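Local coordinates for protein leucyl-trna synthetase (Plasmodium falciparum, PDB 5FOC) that forms the editing domain of a cytosolic leucyl-tRNA synthetase, which probably hydrolyses wrongly charged tRNA while the whole enzyme attaches leucine to its tRNA, at residues T9-V15 against V121-T127; G135-I141 against G253-S259; Y148-D154 against C179-C185. The protein carries 2 engineered substitutions. All coordinates share one frame; numbering follows the deposited sequence.

Interaction 1: residues T9-V15 against V121-T127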
loop_
_atom_site.group_PDB
_atom_site.type_symbol
_atom_site.label_atom_id
_atom_site.label_comp_id
_atom_site.label_asym_id
_atom_site.label_seq_id
_atom_site.Cartn_x
_atom_site.Cartn_y
_atom_site.Cartn_z
ATOM N N THR A 9 -0.874 -11.007 -1.403
ATOM C CA THR A 9 -0.283 -10.530 -2.640
ATOM C C THR A 9 0.094 -9.075 -2.362
ATOM O O THR A 9 -0.713 -8.334 -1.856
ATOM C CB THR A 9 -1.230 -10.615 -3.836
ATOM O OG1 THR A 9 -1.678 -11.946 -4.008
ATOM C CG2 THR A 9 -0.502 -10.191 -5.107
ATOM N N LEU A 10 1.365 -8.794 -2.479
ATOM C CA LEU A 10 1.855 -7.409 -2.416
ATOM C C LEU A 10 1.867 -6.815 -3.817
ATOM O O LEU A 10 2.360 -7.409 -4.759
ATOM C CB LEU A 10 3.255 -7.329 -1.800
ATOM C CG LEU A 10 3.476 -8.063 -0.476
ATOM C CD1 LEU A 10 4.876 -7.772 0.029
ATOM C CD2 LEU A 10 2.406 -7.724 0.535
ATOM N N ILE A 11 1.277 -5.628 -3.926
ATOM C CA ILE A 11 1.204 -4.893 -5.194
ATOM C C ILE A 11 2.124 -3.692 -5.062
ATOM O O ILE A 11 2.128 -3.023 -4.043
ATOM C CB ILE A 11 -0.252 -4.494 -5.485
ATOM C CG1 ILE A 11 -1.119 -5.782 -5.649
ATOM C CG2 ILE A 11 -0.363 -3.627 -6.739
ATOM C CD1 ILE A 11 -2.596 -5.543 -5.819
ATOM N N LYS A 12 2.900 -3.461 -6.143
ATOM C CA LYS A 12 3.772 -2.275 -6.218
ATOM C C LYS A 12 2.936 -1.033 -6.449
ATOM O O LYS A 12 2.283 -0.934 -7.454
ATOM C CB LYS A 12 4.806 -2.438 -7.295
ATOM C CG LYS A 12 5.874 -3.464 -6.941
ATOM C CD LYS A 12 6.748 -3.799 -8.102
ATOM C CE LYS A 12 7.824 -4.817 -7.824
ATOM N NZ LYS A 12 8.526 -5.113 -9.080
ATOM N N ILE A 13 2.905 -0.181 -5.454
ATOM C CA ILE A 13 2.133 1.049 -5.512
ATOM C C ILE A 13 3.156 2.196 -5.670
ATOM O O ILE A 13 3.780 2.629 -4.735
ATOM C CB ILE A 13 1.210 1.232 -4.273
ATOM C CG1 ILE A 13 0.145 0.137 -4.218
ATOM C CG2 ILE A 13 0.514 2.578 -4.292
ATOM C CD1 ILE A 13 -0.708 0.169 -2.964
ATOM N N PHE A 14 3.259 2.692 -6.906
ATOM C CA PHE A 14 4.294 3.656 -7.231
ATOM C C PHE A 14 3.801 5.056 -6.840
ATOM O O PHE A 14 2.607 5.352 -6.905
ATOM C CB PHE A 14 4.514 3.659 -8.756
ATOM C CG PHE A 14 5.060 2.353 -9.296
ATOM C CD1 PHE A 14 6.418 2.089 -9.280
ATOM C CD2 PHE A 14 4.206 1.397 -9.801
ATOM C CE1 PHE A 14 6.899 0.869 -9.735
ATOM C CE2 PHE A 14 4.688 0.174 -10.270
ATOM C CZ PHE A 14 6.027 -0.094 -10.221
ATOM N N VAL A 15 4.746 5.872 -6.394
ATOM C CA VAL A 15 4.493 7.298 -6.144
ATOM C C VAL A 15 4.621 8.120 -7.445
ATOM O O VAL A 15 5.593 7.989 -8.160
ATOM C CB VAL A 15 5.489 7.820 -5.091
ATOM C CG1 VAL A 15 5.477 9.344 -4.961
ATOM C CG2 VAL A 15 5.238 7.138 -3.733
ATOM N N VAL A 121 10.149 4.735 -6.163
ATOM C CA VAL A 121 9.593 4.816 -4.806
ATOM C C VAL A 121 8.285 4.064 -4.792
ATOM O O VAL A 121 7.358 4.401 -5.498
ATOM C CB VAL A 121 9.372 6.247 -4.304
ATOM C CG1 VAL A 121 8.787 6.224 -2.894
ATOM C CG2 VAL A 121 10.649 7.104 -4.403
ATOM N N ILE A 122 8.209 2.984 -3.962
ATOM C CA ILE A 122 7.115 2.071 -4.076
ATOM C C ILE A 122 6.566 1.745 -2.673
ATOM O O ILE A 122 7.363 1.259 -1.819
ATOM C CB ILE A 122 7.532 0.749 -4.776
ATOM C CG1 ILE A 122 7.967 0.983 -6.223
ATOM C CG2 ILE A 122 6.426 -0.315 -4.681
ATOM C CD1 ILE A 122 8.699 -0.161 -6.851
ATOM N N PHE A 123 5.286 2.019 -2.445
ATOM C CA PHE A 123 4.539 1.503 -1.273
ATOM C C PHE A 123 4.185 0.061 -1.600
ATOM O O PHE A 123 3.736 -0.291 -2.633
ATOM C CB PHE A 123 3.276 2.342 -0.990
ATOM C CG PHE A 123 3.543 3.691 -0.388
ATOM C CD1 PHE A 123 3.970 4.757 -1.195
ATOM C CD2 PHE A 123 3.376 3.929 0.951
ATOM C CE1 PHE A 123 4.185 6.011 -0.612
ATOM C CE2 PHE A 123 3.618 5.149 1.526
ATOM C CZ PHE A 123 4.005 6.216 0.736
ATOM N N LEU A 124 4.392 -0.831 -0.578
ATOM C CA LEU A 124 4.044 -2.232 -0.815
ATOM C C LEU A 124 2.651 -2.490 -0.233
ATOM O O LEU A 124 2.511 -2.572 1.001
ATOM C CB LEU A 124 5.092 -3.136 -0.178
ATOM C CG LEU A 124 6.450 -3.235 -0.846
ATOM C CD1 LEU A 124 7.459 -4.010 0.005
ATOM C CD2 LEU A 124 6.311 -3.876 -2.207
ATOM N N GLY A 125 1.638 -2.526 -1.119
ATOM C CA GLY A 125 0.245 -2.641 -0.766
ATOM C C GLY A 125 -0.015 -4.129 -0.571
ATOM O O GLY A 125 0.459 -4.889 -1.361
ATOM N N SER A 126 -0.844 -4.456 0.393
ATOM C CA SER A 126 -1.124 -5.893 0.688
ATOM C C SER A 126 -2.611 -6.172 0.451
ATOM O O SER A 126 -3.459 -5.402 0.928
ATOM C CB SER A 126 -0.754 -6.083 2.131
ATOM O OG SER A 126 -1.010 -7.466 2.395
ATOM N N THR A 127 -2.935 -7.288 -0.221
ATOM C CA THR A 127 -4.311 -7.656 -0.488
ATOM C C THR A 127 -4.478 -9.193 -0.452
ATOM O O THR A 127 -3.575 -9.931 -0.896
ATOM C CB THR A 127 -4.828 -7.078 -1.847
ATOM O OG1 THR A 127 -6.214 -7.341 -1.993
ATOM C CG2 THR A 127 -4.091 -7.638 -3.014
HETATM O O HOH W 1 -3.588 -12.519 -2.214
HETATM O O HOH W 2 8.301 5.910 -8.212
#
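Ile122 packs against three successive residues of the neighbouring strand, Lys12, Ile13 and Phe14, and its side chain can be followed atom by atom. CB stands 4.2 Å from Ile13 O. The branch methyl CG2, anti to the backbone N, drops against the backbone of 9-15, 3.6 Å from Lys12 CA, and also meets the CB and CG of Lys12. The other branch leaves beside its own backbone N (chi1 -64°) and is thereby laid alongside Phe14, the two side chains pointing the same way. CG1 touches Phe14 CD1 at 3.6 Å, and the tip, CD1, approaches Phe14 CE1 obliquely to the ring. The extended chain of Lys12 then leads away, its NZ forming a salt bridge with Asp154 and a hydrogen bond with Leu367 O.

The two strands form an antiparallel ladder in the mixed beta-sheet at the core of the editing domain, a contact near the centre of the chain. Thr9, Ile11 and Ile13 make hydrogen-bonded pairs with Thr127, Gly125 and Phe123, and Val15 N donates one further bond to Val121 O at 3.1 Å. On the face carrying Ile13 and Phe123, Val15 CG2 reaches the edge of the Phe123 ring in its plane, 3.5 Å from Phe123 CE1; Phe21 of helix 18-35 touches both side chains. Farther along this face Ile13 CD1 lies over the bare backbone of Gly125, 3.7 Å from its CA, filling the place a side chain would take. Beyond it, Ile11 CD1 meets Thr127 CG2. At the end of the ladder a water donates to Thr127 O and hydrogen-bonds Thr9 OG1, 2.7 Å from that hydroxyl.

Interaction 2: residues G135-I141 against G253-S259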
loop_
_atom_site.group_PDB
_atom_site.type_symbol
_atom_site.label_atom_id
_atom_site.label_comp_id
_atom_site.label_asym_id
_atom_site.label_seq_id
_atom_site.Cartn_x
_atom_site.Cartn_y
_atom_site.Cartn_z
ATOM N N GLY A 135 -9.846 -2.160 -9.872
ATOM C CA GLY A 135 -10.757 -1.193 -9.267
ATOM C C GLY A 135 -10.189 -0.284 -8.205
ATOM O O GLY A 135 -10.942 0.410 -7.562
ATOM N N GLN A 136 -8.885 -0.349 -7.945
ATOM C CA GLN A 136 -8.289 0.409 -6.866
ATOM C C GLN A 136 -8.490 1.923 -7.120
ATOM O O GLN A 136 -8.133 2.363 -8.212
ATOM C CB GLN A 136 -6.801 0.117 -6.727
ATOM C CG GLN A 136 -6.211 0.736 -5.490
ATOM C CD GLN A 136 -4.749 0.485 -5.276
ATOM O OE1 GLN A 136 -4.149 -0.337 -5.958
ATOM N NE2 GLN A 136 -4.131 1.263 -4.383
ATOM N N ASN A 137 -9.065 2.602 -6.160
ATOM C CA ASN A 137 -9.271 4.098 -6.280
ATOM C C ASN A 137 -8.455 4.938 -5.331
ATOM O O ASN A 137 -8.252 6.155 -5.556
ATOM C CB ASN A 137 -10.763 4.454 -6.319
ATOM C CG ASN A 137 -11.568 3.975 -5.140
ATOM O OD1 ASN A 137 -11.205 2.944 -4.502
ATOM N ND2 ASN A 137 -12.693 4.610 -4.872
ATOM N N TYR A 138 -7.933 4.358 -4.252
ATOM C CA TYR A 138 -7.111 4.998 -3.278
ATOM C C TYR A 138 -6.109 3.993 -2.711
ATOM O O TYR A 138 -6.149 2.798 -3.105
ATOM C CB TYR A 138 -7.928 5.627 -2.132
ATOM C CG TYR A 138 -8.798 6.728 -2.623
ATOM C CD1 TYR A 138 -8.243 7.975 -2.776
ATOM C CD2 TYR A 138 -10.109 6.532 -2.998
ATOM C CE1 TYR A 138 -9.013 9.015 -3.260
ATOM C CE2 TYR A 138 -10.908 7.577 -3.457
ATOM C CZ TYR A 138 -10.311 8.828 -3.627
ATOM O OH TYR A 138 -11.118 9.869 -4.153
ATOM N N THR A 139 -5.200 4.502 -1.912
ATOM C CA THR A 139 -4.263 3.680 -1.149
ATOM C C THR A 139 -4.428 4.052 0.309
ATOM O O THR A 139 -4.363 5.187 0.695
ATOM C CB THR A 139 -2.810 3.954 -1.633
ATOM O OG1 THR A 139 -2.678 3.528 -2.989
ATOM C CG2 THR A 139 -1.789 3.294 -0.711
ATOM N N PHE A 140 -4.664 3.068 1.173
ATOM C CA PHE A 140 -4.820 3.348 2.578
ATOM C C PHE A 140 -3.562 3.044 3.401
ATOM O O PHE A 140 -2.824 2.066 3.112
ATOM C CB PHE A 140 -5.930 2.517 3.229
ATOM C CG PHE A 140 -7.326 2.820 2.800
ATOM C CD1 PHE A 140 -7.889 4.097 2.969
ATOM C CD2 PHE A 140 -8.154 1.784 2.348
ATOM C CE1 PHE A 140 -9.245 4.315 2.646
ATOM C CE2 PHE A 140 -9.472 1.999 2.038
ATOM C CZ PHE A 140 -10.020 3.281 2.161
ATOM N N ILE A 141 -3.340 3.910 4.381
ATOM C CA ILE A 141 -2.216 3.828 5.314
ATOM C C ILE A 141 -2.694 4.174 6.704
ATOM O O ILE A 141 -3.703 4.852 6.869
ATOM C CB ILE A 141 -1.060 4.752 4.857
ATOM C CG1 ILE A 141 0.262 4.371 5.461
ATOM C CG2 ILE A 141 -1.367 6.210 5.140
ATOM C CD1 ILE A 141 1.476 5.015 4.800
ATOM N N GLY A 253 0.962 -3.190 6.175
ATOM C CA GLY A 253 0.255 -2.130 6.856
ATOM C C GLY A 253 -0.105 -1.064 5.786
ATOM O O GLY A 253 -0.451 0.030 6.200
ATOM N N ILE A 254 -0.138 -1.451 4.531
ATOM C CA ILE A 254 -0.593 -0.527 3.419
ATOM C C ILE A 254 -1.570 -1.372 2.624
ATOM O O ILE A 254 -1.232 -2.503 2.221
ATOM C CB ILE A 254 0.577 -0.136 2.542
ATOM C CG1 ILE A 254 1.598 0.611 3.389
ATOM C CG2 ILE A 254 0.044 0.790 1.406
ATOM C CD1 ILE A 254 3.035 0.599 2.922
ATOM N N VAL A 255 -2.768 -0.866 2.408
ATOM C CA VAL A 255 -3.716 -1.603 1.640
ATOM C C VAL A 255 -4.344 -0.823 0.479
ATOM O O VAL A 255 -4.653 0.345 0.634
ATOM C CB VAL A 255 -4.806 -2.194 2.529
ATOM C CG1 VAL A 255 -4.190 -3.158 3.556
ATOM C CG2 VAL A 255 -5.587 -1.152 3.235
ATOM N N PRO A 256 -4.557 -1.502 -0.630
ATOM C CA PRO A 256 -5.320 -0.906 -1.734
ATOM C C PRO A 256 -6.733 -0.669 -1.306
ATOM O O PRO A 256 -7.335 -1.521 -0.618
ATOM C CB PRO A 256 -5.228 -1.933 -2.865
ATOM C CG PRO A 256 -4.459 -3.096 -2.320
ATOM C CD PRO A 256 -4.078 -2.863 -0.930
ATOM N N CYS A 257 -7.309 0.490 -1.640
ATOM C CA CYS A 257 -8.689 0.791 -1.435
ATOM C C CYS A 257 -9.397 0.365 -2.716
ATOM O O CYS A 257 -9.076 0.884 -3.806
ATOM C CB CYS A 257 -8.903 2.303 -1.205
ATOM S SG CYS A 257 -10.634 2.739 -1.090
ATOM N N VAL A 258 -10.315 -0.605 -2.627
ATOM C CA VAL A 258 -11.221 -0.931 -3.709
ATOM C C VAL A 258 -12.623 -0.793 -3.194
ATOM O O VAL A 258 -13.246 -1.783 -2.789
ATOM C CB VAL A 258 -11.021 -2.337 -4.322
ATOM C CG1 VAL A 258 -11.878 -2.534 -5.582
ATOM C CG2 VAL A 258 -9.579 -2.559 -4.648
ATOM N N SER A 259 -13.169 0.415 -3.225
ATOM C CA SER A 259 -14.406 0.708 -2.519
ATOM C C SER A 259 -15.647 0.037 -3.098
ATOM O O SER A 259 -16.628 -0.186 -2.376
ATOM C CB SER A 259 -14.619 2.194 -2.313
ATOM O OG SER A 259 -14.633 2.828 -3.581
#
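Asn137 and Tyr138 meet Cys257 where an antiparallel strand pair, 138-141 with 254-257, continues past the strands into the loop residues Gln136-Asn137 and Val258-Ser259, within the central mixed sheet of the editing domain. Among the backbone bonds, Phe140 and Val255 exchange two, Cys257 N donates to Tyr138 O, and Asn137 N extends the pairing by donating to Cys257 O at 2.9 Å.

Apolar contacts gather round Cys257, whose CB lies over one face of the Phe140 ring, 3.3 Å from Phe140 CE2. With SG anti to the backbone N (chi1 175°), the sulfur stands oblique to the same ring, 4.1 Å from its centroid. Cys268 of helix 263-274 also touches Phe140. The extended Gln136 chain lays its amide against Pro256 CB, 3.4 Å from Gln136 CD.

Side-chain hydrogen bonds lock the loops: Asn137 ND2 gives a hydrogen to Ser259 OG at 2.9 Å, tilted from the amide plane, while Ser259 N returns a weak bond to Asn137 OD1. Gln136 NE2 reaches Tyr138 O of its own segment, so that this oxygen is gripped from opposite faces of its carbonyl plane, by Cys257 N and by Gln136 NE2, the latter at 2.8 Å.

Interaction 3: residues Y148-D154 against C179-C185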
loop_
_atom_site.group_PDB
_atom_site.type_symbol
_atom_site.label_atom_id
_atom_site.label_comp_id
_atom_site.label_asym_id
_atom_site.label_seq_id
_atom_site.Cartn_x
_atom_site.Cartn_y
_atom_site.Cartn_z
ATOM N N TYR A 148 8.501 2.406 7.433
ATOM C CA TYR A 148 9.916 2.335 7.179
ATOM C C TYR A 148 10.202 2.390 5.683
ATOM O O TYR A 148 9.467 1.891 4.883
ATOM C CB TYR A 148 10.497 1.017 7.795
ATOM C CG TYR A 148 10.526 1.093 9.295
ATOM C CD1 TYR A 148 9.335 1.021 10.035
ATOM C CD2 TYR A 148 11.723 1.228 9.993
ATOM C CE1 TYR A 148 9.344 1.079 11.426
ATOM C CE2 TYR A 148 11.744 1.247 11.395
ATOM C CZ TYR A 148 10.552 1.187 12.098
ATOM O OH TYR A 148 10.540 1.228 13.478
ATOM N N LEU A 149 11.319 3.047 5.350
ATOM C CA LEU A 149 11.802 3.116 3.969
ATOM C C LEU A 149 13.081 2.285 3.928
ATOM O O LEU A 149 13.988 2.531 4.714
ATOM C CB LEU A 149 12.140 4.589 3.542
ATOM C CG LEU A 149 10.906 5.410 3.215
ATOM C CD1 LEU A 149 9.948 5.631 4.355
ATOM C CD2 LEU A 149 11.443 6.752 2.736
ATOM N N THR A 150 13.139 1.353 2.969
ATOM C CA THR A 150 14.257 0.443 2.784
ATOM C C THR A 150 14.383 0.027 1.304
ATOM O O THR A 150 13.372 -0.056 0.564
ATOM C CB THR A 150 14.100 -0.822 3.667
ATOM O OG1 THR A 150 15.372 -1.438 3.743
ATOM C CG2 THR A 150 13.105 -1.755 3.094
ATOM N N LEU A 151 15.612 -0.211 0.877
ATOM C CA LEU A 151 15.912 -0.530 -0.505
ATOM C C LEU A 151 15.701 -2.015 -0.778
ATOM O O LEU A 151 16.010 -2.839 0.117
ATOM C CB LEU A 151 17.351 -0.117 -0.843
ATOM C CG LEU A 151 17.681 1.401 -1.029
ATOM C CD1 LEU A 151 19.170 1.630 -0.951
ATOM C CD2 LEU A 151 17.105 1.788 -2.371
ATOM N N GLY A 152 15.143 -2.379 -1.913
ATOM C CA GLY A 152 14.932 -3.796 -2.215
ATOM C C GLY A 152 14.942 -4.068 -3.689
ATOM O O GLY A 152 15.125 -3.140 -4.535
ATOM N N PHE A 153 14.693 -5.322 -3.997
ATOM C CA PHE A 153 14.804 -5.831 -5.336
ATOM C C PHE A 153 13.483 -5.735 -6.079
ATOM O O PHE A 153 12.394 -5.831 -5.483
ATOM C CB PHE A 153 15.219 -7.302 -5.289
ATOM C CG PHE A 153 16.508 -7.556 -4.524
ATOM C CD1 PHE A 153 17.725 -7.207 -5.096
ATOM C CD2 PHE A 153 16.504 -8.124 -3.257
ATOM C CE1 PHE A 153 18.915 -7.386 -4.442
ATOM C CE2 PHE A 153 17.714 -8.353 -2.587
ATOM C CZ PHE A 153 18.920 -7.977 -3.175
ATOM N N ASP A 154 13.602 -5.592 -7.401
ATOM C CA ASP A 154 12.441 -5.507 -8.276
ATOM C C ASP A 154 11.829 -6.863 -8.529
ATOM O O ASP A 154 10.625 -6.949 -8.776
ATOM C CB ASP A 154 12.799 -4.832 -9.615
ATOM C CG ASP A 154 11.568 -4.332 -10.365
ATOM O OD1 ASP A 154 10.814 -3.488 -9.806
ATOM O OD2 ASP A 154 11.353 -4.798 -11.506
ATOM N N CYS A 179 19.896 -2.603 -5.504
ATOM C CA CYS A 179 18.474 -2.579 -5.173
ATOM C C CYS A 179 17.821 -1.338 -5.801
ATOM O O CYS A 179 18.088 -0.182 -5.361
ATOM C CB CYS A 179 18.311 -2.541 -3.665
ATOM S SG CYS A 179 18.904 -4.036 -2.872
ATOM N N PRO A 180 16.975 -1.544 -6.825
ATOM C CA PRO A 180 16.501 -0.327 -7.577
ATOM C C PRO A 180 15.310 0.372 -6.975
ATOM O O PRO A 180 14.922 1.443 -7.460
ATOM C CB PRO A 180 16.092 -0.915 -8.924
ATOM C CG PRO A 180 15.632 -2.296 -8.571
ATOM C CD PRO A 180 16.638 -2.775 -7.567
ATOM N N ASN A 181 14.669 -0.203 -5.960
ATOM C CA ASN A 181 13.403 0.316 -5.426
ATOM C C ASN A 181 13.536 0.721 -3.981
ATOM O O ASN A 181 14.181 -0.014 -3.182
ATOM C CB ASN A 181 12.291 -0.763 -5.542
ATOM C CG ASN A 181 12.053 -1.195 -6.971
ATOM O OD1 ASN A 181 12.386 -0.451 -7.905
ATOM N ND2 ASN A 181 11.503 -2.379 -7.174
ATOM N N ILE A 182 12.979 1.882 -3.634
ATOM C CA ILE A 182 12.773 2.285 -2.273
ATOM C C ILE A 182 11.399 1.779 -1.905
ATOM O O ILE A 182 10.421 2.275 -2.386
ATOM C CB ILE A 182 12.848 3.803 -2.069
ATOM C CG1 ILE A 182 14.251 4.283 -2.379
ATOM C CG2 ILE A 182 12.471 4.171 -0.657
ATOM C CD1 ILE A 182 14.332 5.754 -2.694
ATOM N N TYR A 183 11.323 0.777 -0.993
ATOM C CA TYR A 183 10.051 0.334 -0.471
ATOM C C TYR A 183 9.622 0.984 0.819
ATOM O O TYR A 183 10.447 1.267 1.663
ATOM C CB TYR A 183 10.094 -1.191 -0.270
ATOM C CG TYR A 183 10.186 -2.010 -1.539
ATOM C CD1 TYR A 183 9.300 -1.794 -2.616
ATOM C CD2 TYR A 183 11.192 -2.980 -1.724
ATOM C CE1 TYR A 183 9.369 -2.553 -3.780
ATOM C CE2 TYR A 183 11.272 -3.735 -2.898
ATOM C CZ TYR A 183 10.357 -3.532 -3.927
ATOM O OH TYR A 183 10.358 -4.199 -5.123
ATOM N N VAL A 184 8.323 1.267 0.926
ATOM C CA VAL A 184 7.727 1.779 2.129
ATOM C C VAL A 184 6.837 0.651 2.693
ATOM O O VAL A 184 5.964 0.110 1.982
ATOM C CB VAL A 184 6.821 3.006 1.900
ATOM C CG1 VAL A 184 6.390 3.593 3.213
ATOM C CG2 VAL A 184 7.577 4.078 1.084
ATOM N N CYS A 185 7.039 0.365 3.971
ATOM C CA CYS A 185 6.342 -0.800 4.610
ATOM C C CYS A 185 6.458 -0.709 6.117
ATOM O O CYS A 185 7.276 0.008 6.662
ATOM C CB CYS A 185 6.953 -2.080 4.097
ATOM S SG CYS A 185 8.724 -2.254 4.414
HETATM O O HOH W 3 12.609 -1.311 -10.483
#
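An antiparallel beta ladder, extended by side-chain hydrogen bonds from Asn181 and Tyr183, joins strand 148-152 to strand 181-185 within the mixed sheet of the editing domain. Tyr148, Thr150 and Gly152 form hydrogen-bonded pairs with Cys185, Tyr183 and Asn181, two backbone bonds to each pair. Between them, on the other face, the Leu149 and Val184 side chains lie side by side, pointing the same way, and Leu151 CD2 packs 3.8 Å from Ile182 CG1. Phe21 of helix 18-35 touches both Leu149 and Val184.

Where the strands end, Tyr183 reaches past Gly152. Its CG stands beside the backbone N (chi1 -67°), and the ring runs past the glycine, CE2 lying 3.7 Å from Gly152 CA, in the space a side chain there would need. At its far end Tyr183 OH donates to Phe153 O at 2.6 Å, the hydroxyl standing above the carbonyl plane while the oxygen lies at the ring edge. Asn181 CB rests on one face of the same ring.

The segment leading into strand 181-185 adds Cys179, the first residue to leave a helix. Its SG sits over a face of the Phe153 ring, 4.0 Å from the centroid, and its CB packs against Leu151 CB.

The Asn181 amide ties these pieces together, since both hydrogens of ND2 are used close to its plane. One goes to Tyr183 OH at 3.0 Å, helping to fix the hydroxyl that grips Phe153 O. The other runs almost straight, at 171°, to Asp154 OD1, although amide and carboxylate planes are turned 79° apart. Asp154 OD1 receives it on its anti lone pair. A water bridges the pair, donating to Asn181 OD1 at 2.7 Å and weakly to Asp154 OD1.

From the N terminus, strand 9-15 comes first, and interaction 1 closes a long excursion, which includes helix 18-35 and an unmodelled stretch, when strand 121-127 returns beside it. The chain then enters 135-141, which waits for its partner 253-259 until interaction 2 closes. Within that excursion lies interaction 3, a shorter closure between 148-154 and 179-185, so interactions 2 and 3 nest while interaction 1 precedes both. Strand 121-127 is the common neighbour: Ile122 N probably hydrogen-bonds to Ile182 O of interaction 3, and Ser126 N to Ile254 O of interaction 2. Interactions 2 and 3, about 19 Å apart between centres, still touch through Ile254 CD1 and Val184 O, and all three contacts belong to one mixed sheet.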